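Local coordinates for high choriolytic enzyme 1 (Oryzias latipes, PDB 3VTG), which hydrolyses the inner layer of the fish egg envelope at hatching, working as a zinc-dependent endopeptidase of the astacin family, at residues 23-31 with 62-70; 1-9 with 137-145. All coordinates share one frame; numbering follows the deposited sequence.

How the contacts relate
Contacts 1 and 2 lie on opposite sides of the chain's centre, with their own centres about 27 Å apart, and share no strand or helix. Contact 1 (23-31 with 62-70) is a pairing of two inner strands of the mixed sheet. Its strand part is largely buried and apolar, and it becomes more polar, with bridging waters, beyond the strand ends. Contact 2 (1-9 with 137-145) joins the N-terminus to an irregular loop. It has a single antiparallel bridge and relies mainly on amides, an amine and a surface salt bridge, with Asn1 and Thr140 buried and Lys4 and Asp139 exposed. Along the chain, contact 1 falls inside the long loop that contact 2 closes.

Contact 1 (23-31 with 62-70); sequences PYVISSEYS and FISVVSKTG
Val25 and Phe62 meet on one face of a parallel strand pair, where Val25 CG2 comes to the edge of the phenyl ring, 3.7 Å from Phe62 CE1. The ring reaches this place because Phe62 CG lies between its backbone N and carbonyl carbon (chi1 70°). On the other face, Ile26 and Val65 lie side by side and point the same way, Ile26 CG1 being 4.2 Å from Val65 CB.

The axes of strands 23-26 and 62-66 run parallel within 18°. Ile63 N bonds to Pro23 O, Val25 N to Ile63 O (2.8 Å), Val65 N to Val25 O and Ser27 N to Val65 O, so Val25 bonds to both residues flanking its partner Ser64, as in parallel pairing, whereas Tyr24 bonds to the backbone of Val54 and Arg56.

Past the strand ends, a type I turn from Ser27 to Tyr30 brings the edge of the Tyr30 ring against 62-70, CE2 meeting Val65 O in plane at 3.6 Å. Val65 CG1 stands 3.9 Å from Tyr30 OH, which hydrogen-bonds to Ile86 O. Ser27 OG accepts from Glu29 N in an ST turn. A water 2.7 Å from Glu29 OE1 also bonds to Ser27 OG and Ser67 N; two more join the Glu29 carboxylate to Ser67 O and to Ser67 OG, itself hydrogen-bonded to Arg88 N.

Strands 51-55 and 81-86 flank the pair in the mixed sheet of the astacin domain. Helix 32-43 covers the face of Tyr24 and Ile26, with Tyr24 OH bonded to Glu39, while Ile63 and Val65 pack against Leu84 and Ile86 of strand 81-86.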
loop_
_atom_site.group_PDB
_atom_site.type_symbol
_atom_site.label_atom_id
_atom_site.label_comp_id
_atom_site.label_asym_id
_atom_site.label_seq_id
_atom_site.Cartn_x
_atom_site.Cartn_y
_atom_site.Cartn_z
ATOM N N PRO A 23 11.774 11.319 -2.454
ATOM C CA PRO A 23 12.716 11.525 -1.357
ATOM C C PRO A 23 12.134 11.091 -0.021
ATOM O O PRO A 23 10.923 11.182 0.192
ATOM C CB PRO A 23 12.946 13.043 -1.359
ATOM C CG PRO A 23 12.301 13.556 -2.604
ATOM C CD PRO A 23 11.207 12.592 -2.926
ATOM N N TYR A 24 13.002 10.625 0.871
ATOM C CA TYR A 24 12.574 10.199 2.201
ATOM C C TYR A 24 13.627 10.477 3.261
ATOM O O TYR A 24 14.811 10.619 2.953
ATOM C CB TYR A 24 12.218 8.704 2.212
ATOM C CG TYR A 24 13.411 7.801 1.986
ATOM C CD1 TYR A 24 14.230 7.403 3.049
ATOM C CD2 TYR A 24 13.732 7.355 0.708
ATOM C CE1 TYR A 24 15.334 6.593 2.838
ATOM C CE2 TYR A 24 14.829 6.542 0.487
ATOM C CZ TYR A 24 15.626 6.167 1.552
ATOM O OH TYR A 24 16.710 5.360 1.324
ATOM N N VAL A 25 13.170 10.547 4.507
ATOM C CA VAL A 25 14.041 10.522 5.676
ATOM C C VAL A 25 13.561 9.409 6.601
ATOM O O VAL A 25 12.366 9.095 6.641
ATOM C CB VAL A 25 14.095 11.885 6.420
ATOM C CG1 VAL A 25 14.697 12.967 5.530
ATOM C CG2 VAL A 25 12.723 12.311 6.931
ATOM N N ILE A 26 14.496 8.800 7.320
ATOM C CA ILE A 26 14.174 7.746 8.274
ATOM C C ILE A 26 14.562 8.210 9.676
ATOM O O ILE A 26 15.707 8.608 9.914
ATOM C CB ILE A 26 14.869 6.414 7.906
ATOM C CG1 ILE A 26 14.353 5.899 6.553
ATOM C CG2 ILE A 26 14.649 5.368 8.992
ATOM C CD1 ILE A 26 15.111 4.711 5.991
ATOM N N SER A 27 13.598 8.162 10.592
ATOM C CA SER A 27 13.788 8.621 11.971
ATOM C C SER A 27 15.063 8.075 12.611
ATOM O O SER A 27 15.405 6.902 12.434
ATOM C CB SER A 27 12.584 8.231 12.829
ATOM O OG SER A 27 12.820 8.479 14.207
ATOM N N SER A 28 15.749 8.934 13.364
ATOM C CA SER A 28 16.947 8.555 14.116
ATOM C C SER A 28 16.674 7.477 15.173
ATOM O O SER A 28 17.611 6.862 15.688
ATOM C CB SER A 28 17.576 9.787 14.773
ATOM O OG SER A 28 16.784 10.253 15.848
ATOM N N GLU A 29 15.399 7.246 15.490
ATOM C CA GLU A 29 15.016 6.191 16.435
ATOM C C GLU A 29 15.444 4.806 15.944
ATOM O O GLU A 29 15.809 3.942 16.742
ATOM C CB GLU A 29 13.506 6.208 16.704
ATOM C CG GLU A 29 13.069 5.221 17.782
ATOM C CD GLU A 29 11.573 5.192 18.029
ATOM O OE1 GLU A 29 10.832 5.977 17.402
ATOM O OE2 GLU A 29 11.134 4.377 18.872
ATOM N N TYR A 30 15.392 4.599 14.632
ATOM C CA TYR A 30 15.737 3.307 14.048
ATOM C C TYR A 30 17.237 3.032 14.102
ATOM O O TYR A 30 18.046 3.922 13.833
ATOM C CB TYR A 30 15.269 3.236 12.597
ATOM C CG TYR A 30 13.772 3.315 12.387
ATOM C CD1 TYR A 30 12.949 2.224 12.659
ATOM C CD2 TYR A 30 13.184 4.472 11.881
ATOM C CE1 TYR A 30 11.581 2.291 12.447
ATOM C CE2 TYR A 30 11.820 4.548 11.661
ATOM C CZ TYR A 30 11.022 3.458 11.945
ATOM O OH TYR A 30 9.667 3.531 11.717
ATOM N N SER A 31 17.593 1.795 14.442
ATOM C CA SER A 31 18.978 1.333 14.370
ATOM C C SER A 31 19.415 1.212 12.912
ATOM O O SER A 31 18.576 1.218 12.005
ATOM C CB SER A 31 19.128 -0.023 15.062
ATOM O OG SER A 31 18.373 -1.020 14.395
ATOM N N PHE A 62 8.388 15.045 0.621
ATOM C CA PHE A 62 9.159 13.879 1.050
ATOM C C PHE A 62 8.413 13.033 2.066
ATOM O O PHE A 62 7.497 13.509 2.738
ATOM C CB PHE A 62 10.537 14.299 1.597
ATOM C CG PHE A 62 10.487 15.017 2.919
ATOM C CD1 PHE A 62 10.773 14.338 4.100
ATOM C CD2 PHE A 62 10.179 16.373 2.986
ATOM C CE1 PHE A 62 10.741 14.992 5.320
ATOM C CE2 PHE A 62 10.142 17.031 4.206
ATOM C CZ PHE A 62 10.427 16.341 5.373
ATOM N N ILE A 63 8.823 11.772 2.170
ATOM C CA ILE A 63 8.268 10.843 3.143
ATOM C C ILE A 63 9.145 10.823 4.395
ATOM O O ILE A 63 10.369 10.684 4.310
ATOM C CB ILE A 63 8.143 9.421 2.555
ATOM C CG1 ILE A 63 7.195 9.425 1.347
ATOM C CG2 ILE A 63 7.663 8.440 3.616
ATOM C CD1 ILE A 63 7.143 8.113 0.591
ATOM N N SER A 64 8.506 10.972 5.552
ATOM C CA SER A 64 9.182 10.856 6.833
ATOM C C SER A 64 8.773 9.544 7.489
ATOM O O SER A 64 7.632 9.391 7.926
ATOM C CB SER A 64 8.816 12.044 7.721
ATOM O OG SER A 64 9.438 11.936 8.988
ATOM N N VAL A 65 9.704 8.596 7.536
ATOM C CA VAL A 65 9.441 7.280 8.120
ATOM C C VAL A 65 9.658 7.333 9.632
ATOM O O VAL A 65 10.757 7.646 10.103
ATOM C CB VAL A 65 10.302 6.165 7.480
ATOM C CG1 VAL A 65 9.895 4.800 8.019
ATOM C CG2 VAL A 65 10.184 6.191 5.960
ATOM N N VAL A 66 8.600 7.033 10.380
ATOM C CA VAL A 66 8.604 7.163 11.837
ATOM C C VAL A 66 8.013 5.915 12.485
ATOM O O VAL A 66 7.205 5.212 11.868
ATOM C CB VAL A 66 7.819 8.414 12.307
ATOM C CG1 VAL A 66 8.574 9.692 11.963
ATOM C CG2 VAL A 66 6.414 8.440 11.716
ATOM N N SER A 67 8.418 5.627 13.719
ATOM C CA SER A 67 7.835 4.506 14.449
ATOM C C SER A 67 6.698 4.993 15.333
ATOM O O SER A 67 6.901 5.310 16.504
ATOM C CB SER A 67 8.887 3.773 15.278
ATOM O OG SER A 67 8.301 2.659 15.936
ATOM N N LYS A 68 5.501 5.063 14.765
ATOM C CA LYS A 68 4.325 5.458 15.532
ATOM C C LYS A 68 3.381 4.267 15.704
ATOM O O LYS A 68 3.837 3.120 15.693
ATOM C CB LYS A 68 3.661 6.695 14.913
ATOM C CG LYS A 68 4.558 7.920 15.022
ATOM C CD LYS A 68 3.881 9.212 14.611
ATOM C CE LYS A 68 4.786 10.392 14.923
ATOM N NZ LYS A 68 4.213 11.693 14.489
ATOM N N THR A 69 2.089 4.529 15.884
ATOM C CA THR A 69 1.121 3.470 16.162
ATOM C C THR A 69 0.815 2.658 14.904
ATOM O O THR A 69 0.156 3.145 13.982
ATOM C CB THR A 69 -0.182 4.034 16.765
ATOM O OG1 THR A 69 0.136 4.919 17.846
ATOM C CG2 THR A 69 -1.073 2.905 17.280
ATOM N N GLY A 70 1.305 1.421 14.880
ATOM C CA GLY A 70 1.035 0.498 13.784
ATOM C C GLY A 70 1.760 0.825 12.490
ATOM O O GLY A 70 2.758 1.555 12.478
HETATM O O HOH W 1 10.386 7.364 15.101
HETATM O O HOH W 2 8.671 3.024 18.595
HETATM O O HOH W 3 8.277 6.596 18.542
#

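Contact 2 (1-9 with 137-145); sequences NAMKCWSSS and KHDTNNLNT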
loop_
_atom_site.group_PDB
_atom_site.type_symbol
_atom_site.label_atom_id
_atom_site.label_comp_id
_atom_site.label_asym_id
_atom_site.label_seq_id
_atom_site.Cartn_x
_atom_site.Cartn_y
_atom_site.Cartn_z
ATOM N N ASN A 1 -7.483 0.015 -7.863
ATOM C CA ASN A 1 -7.405 0.412 -6.425
ATOM C C ASN A 1 -6.679 1.740 -6.196
ATOM O O ASN A 1 -6.449 2.139 -5.055
ATOM C CB ASN A 1 -6.801 -0.717 -5.567
ATOM C CG ASN A 1 -5.341 -1.000 -5.892
ATOM O OD1 ASN A 1 -4.552 -1.333 -5.004
ATOM N ND2 ASN A 1 -4.976 -0.883 -7.163
ATOM N N ALA A 2 -6.324 2.426 -7.280
ATOM C CA ALA A 2 -5.689 3.737 -7.175
ATOM C C ALA A 2 -6.705 4.793 -6.762
ATOM O O ALA A 2 -7.887 4.698 -7.099
ATOM C CB ALA A 2 -5.023 4.126 -8.487
ATOM N N MET A 3 -6.242 5.796 -6.027
ATOM C CA MET A 3 -7.088 6.934 -5.693
ATOM C C MET A 3 -7.405 7.723 -6.961
ATOM O O MET A 3 -6.601 7.756 -7.898
ATOM C CB MET A 3 -6.409 7.818 -4.648
ATOM C CG MET A 3 -5.101 8.441 -5.106
ATOM S SD MET A 3 -4.214 9.265 -3.775
ATOM C CE MET A 3 -5.343 10.585 -3.342
ATOM N N LYS A 4 -8.587 8.331 -6.995
ATOM C CA LYS A 4 -8.992 9.157 -8.122
ATOM C C LYS A 4 -8.663 10.614 -7.842
ATOM O O LYS A 4 -9.253 11.237 -6.960
ATOM C CB LYS A 4 -10.488 8.999 -8.420
ATOM C CG LYS A 4 -10.846 7.764 -9.229
ATOM C CD LYS A 4 -12.304 7.799 -9.660
ATOM C CE LYS A 4 -12.680 6.554 -10.449
ATOM N NZ LYS A 4 -14.080 6.622 -10.954
ATOM N N CYS A 5 -7.688 11.131 -8.581
ATOM C CA CYS A 5 -7.377 12.553 -8.593
ATOM C C CYS A 5 -6.852 12.886 -9.976
ATOM O O CYS A 5 -5.959 12.209 -10.492
ATOM C CB CYS A 5 -6.347 12.923 -7.520
ATOM S SG CYS A 5 -5.964 14.692 -7.466
ATOM N N TRP A 6 -7.417 13.926 -10.573
ATOM C CA TRP A 6 -7.113 14.284 -11.949
ATOM C C TRP A 6 -5.820 15.043 -12.081
ATOM O O TRP A 6 -5.134 14.931 -13.098
ATOM C CB TRP A 6 -8.266 15.093 -12.536
ATOM C CG TRP A 6 -8.080 15.432 -13.992
ATOM C CD1 TRP A 6 -8.409 14.650 -15.095
ATOM C CD2 TRP A 6 -7.499 16.657 -14.553
ATOM N NE1 TRP A 6 -8.082 15.288 -16.262
ATOM C CE2 TRP A 6 -7.531 16.494 -16.012
ATOM C CE3 TRP A 6 -6.973 17.828 -14.016
ATOM C CZ2 TRP A 6 -7.061 17.475 -16.872
ATOM C CZ3 TRP A 6 -6.501 18.809 -14.895
ATOM C CH2 TRP A 6 -6.546 18.634 -16.288
ATOM N N SER A 7 -5.470 15.804 -11.047
ATOM C CA SER A 7 -4.398 16.799 -11.131
ATOM C C SER A 7 -2.972 16.251 -11.073
ATOM O O SER A 7 -2.071 16.809 -11.694
ATOM C CB SER A 7 -4.585 17.877 -10.061
ATOM O OG SER A 7 -4.621 17.313 -8.763
ATOM N N SER A 8 -2.759 15.176 -10.320
ATOM C CA SER A 8 -1.416 14.596 -10.164
ATOM C C SER A 8 -0.445 15.491 -9.369
ATOM O O SER A 8 0.725 15.149 -9.197
ATOM C CB SER A 8 -0.817 14.167 -11.515
ATOM O OG SER A 8 -1.641 13.207 -12.158
ATOM N N SER A 9 -0.935 16.638 -8.892
ATOM C CA SER A 9 -0.355 17.269 -7.708
ATOM C C SER A 9 -0.569 16.258 -6.580
ATOM O O SER A 9 0.102 16.293 -5.546
ATOM C CB SER A 9 -1.054 18.591 -7.386
ATOM O OG SER A 9 -2.448 18.403 -7.193
ATOM N N LYS A 137 -16.443 0.299 0.481
ATOM C CA LYS A 137 -16.171 0.345 -0.953
ATOM C C LYS A 137 -15.842 1.773 -1.390
ATOM O O LYS A 137 -16.494 2.724 -0.954
ATOM C CB LYS A 137 -17.388 -0.169 -1.723
ATOM C CG LYS A 137 -17.173 -0.367 -3.218
ATOM C CD LYS A 137 -18.481 -0.693 -3.925
ATOM C CE LYS A 137 -19.008 -2.062 -3.528
ATOM N NZ LYS A 137 -20.346 -2.336 -4.121
ATOM N N HIS A 138 -14.832 1.919 -2.248
ATOM C CA HIS A 138 -14.449 3.228 -2.780
ATOM C C HIS A 138 -14.534 3.274 -4.277
ATOM O O HIS A 138 -14.493 2.239 -4.947
ATOM C CB HIS A 138 -13.041 3.613 -2.331
ATOM C CG HIS A 138 -12.869 3.663 -0.833
ATOM N ND1 HIS A 138 -13.742 4.288 -0.023
ATOM C CD2 HIS A 138 -11.873 3.142 -0.011
ATOM C CE1 HIS A 138 -13.332 4.170 1.254
ATOM N NE2 HIS A 138 -12.188 3.468 1.260
ATOM N N ASP A 139 -14.661 4.488 -4.808
ATOM C CA ASP A 139 -14.658 4.722 -6.249
ATOM C C ASP A 139 -13.212 4.788 -6.733
ATOM O O ASP A 139 -12.633 5.867 -6.896
ATOM C CB ASP A 139 -15.413 6.014 -6.581
ATOM C CG ASP A 139 -15.659 6.195 -8.073
ATOM O OD1 ASP A 139 -15.529 5.216 -8.840
ATOM O OD2 ASP A 139 -16.003 7.327 -8.482
ATOM N N THR A 140 -12.641 3.611 -6.952
ATOM C CA THR A 140 -11.222 3.464 -7.242
ATOM C C THR A 140 -10.945 3.587 -8.734
ATOM O O THR A 140 -11.791 3.245 -9.560
ATOM C CB THR A 140 -10.709 2.098 -6.743
ATOM O OG1 THR A 140 -11.579 1.058 -7.214
ATOM C CG2 THR A 140 -10.676 2.058 -5.220
ATOM N N ASN A 141 -9.762 4.089 -9.074
ATOM C CA ASN A 141 -9.270 4.012 -10.441
ATOM C C ASN A 141 -8.547 2.682 -10.586
ATOM O O ASN A 141 -7.421 2.519 -10.115
ATOM C CB ASN A 141 -8.348 5.190 -10.773
ATOM C CG ASN A 141 -7.735 5.088 -12.161
ATOM O OD1 ASN A 141 -8.022 4.164 -12.929
ATOM N ND2 ASN A 141 -6.881 6.047 -12.490
ATOM N N ASN A 142 -9.211 1.736 -11.239
ATOM C CA ASN A 142 -8.726 0.364 -11.326
ATOM C C ASN A 142 -7.691 0.129 -12.428
ATOM O O ASN A 142 -7.153 -0.973 -12.555
ATOM C CB ASN A 142 -9.911 -0.599 -11.443
ATOM C CG ASN A 142 -10.835 -0.519 -10.241
ATOM O OD1 ASN A 142 -10.380 -0.336 -9.111
ATOM N ND2 ASN A 142 -12.134 -0.647 -10.476
ATOM N N LEU A 143 -7.424 1.175 -13.211
ATOM C CA LEU A 143 -6.329 1.197 -14.189
ATOM C C LEU A 143 -6.400 0.059 -15.215
ATOM O O LEU A 143 -5.370 -0.423 -15.693
ATOM C CB LEU A 143 -4.967 1.219 -13.466
ATOM C CG LEU A 143 -4.689 2.407 -12.534
ATOM C CD1 LEU A 143 -3.514 2.107 -11.617
ATOM C CD2 LEU A 143 -4.433 3.683 -13.322
ATOM N N ASN A 144 -7.625 -0.346 -15.551
ATOM C CA ASN A 144 -7.891 -1.476 -16.453
ATOM C C ASN A 144 -7.307 -2.808 -15.980
ATOM O O ASN A 144 -7.095 -3.726 -16.778
ATOM C CB ASN A 144 -7.456 -1.153 -17.895
ATOM C CG ASN A 144 -8.428 -0.230 -18.607
ATOM O OD1 ASN A 144 -9.582 -0.093 -18.202
ATOM N ND2 ASN A 144 -7.969 0.396 -19.684
ATOM N N THR A 145 -7.059 -2.906 -14.677
ATOM C CA THR A 145 -6.579 -4.140 -14.064
ATOM C C THR A 145 -7.730 -4.817 -13.316
ATOM O O THR A 145 -8.668 -4.139 -12.887
ATOM C CB THR A 145 -5.385 -3.890 -13.112
ATOM O OG1 THR A 145 -5.832 -3.251 -11.907
ATOM C CG2 THR A 145 -4.312 -3.041 -13.796
HETATM O O HOH W 4 -5.345 0.041 -9.784
HETATM O O HOH W 5 -6.323 8.216 -10.727
#
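The Asn142 amide receives Asn1 N in its carbonyl plane, on a lone pair of OD1, at 3.2 Å. The same OD1 takes Thr140 OG1 at 2.6 Å, tilted from the plane. The extended Lys4 chain runs past Asp139 O and sets NZ in a salt bridge with Asp139 OD1, 2.9 Å away and 44° out of the carboxylate plane. At Asn141, OD1 accepts from Leu143 N above its amide plane, forming an Asx turn, and ND2 reaches Met3 O through a water.

Asn141 N bonds to Ala2 O (2.8 Å) and Ala2 N to Asn141 O (3.0 Å). Asn1 and Ala2 both face Asn141 in a classic beta bulge. Ala2 CB touches Leu143 CD1 at 4.0 Å.

An alanine at Asn142 removes the OD1 acceptor shared by the terminal amine and the Thr140 hydroxyl, and is likely to leave Asn1 freer to shift. Asn1 is buried, its side chain about 9 Å from the zinc ion, as expected for the inserted N-terminus of a mature astacin. Among the two segments its amine, probably charged, has the neutral Asn142 OD1, a weak bond to Asn141 O and a water, whereas the Lys4-Asp139 salt bridge lies between two exposed residues.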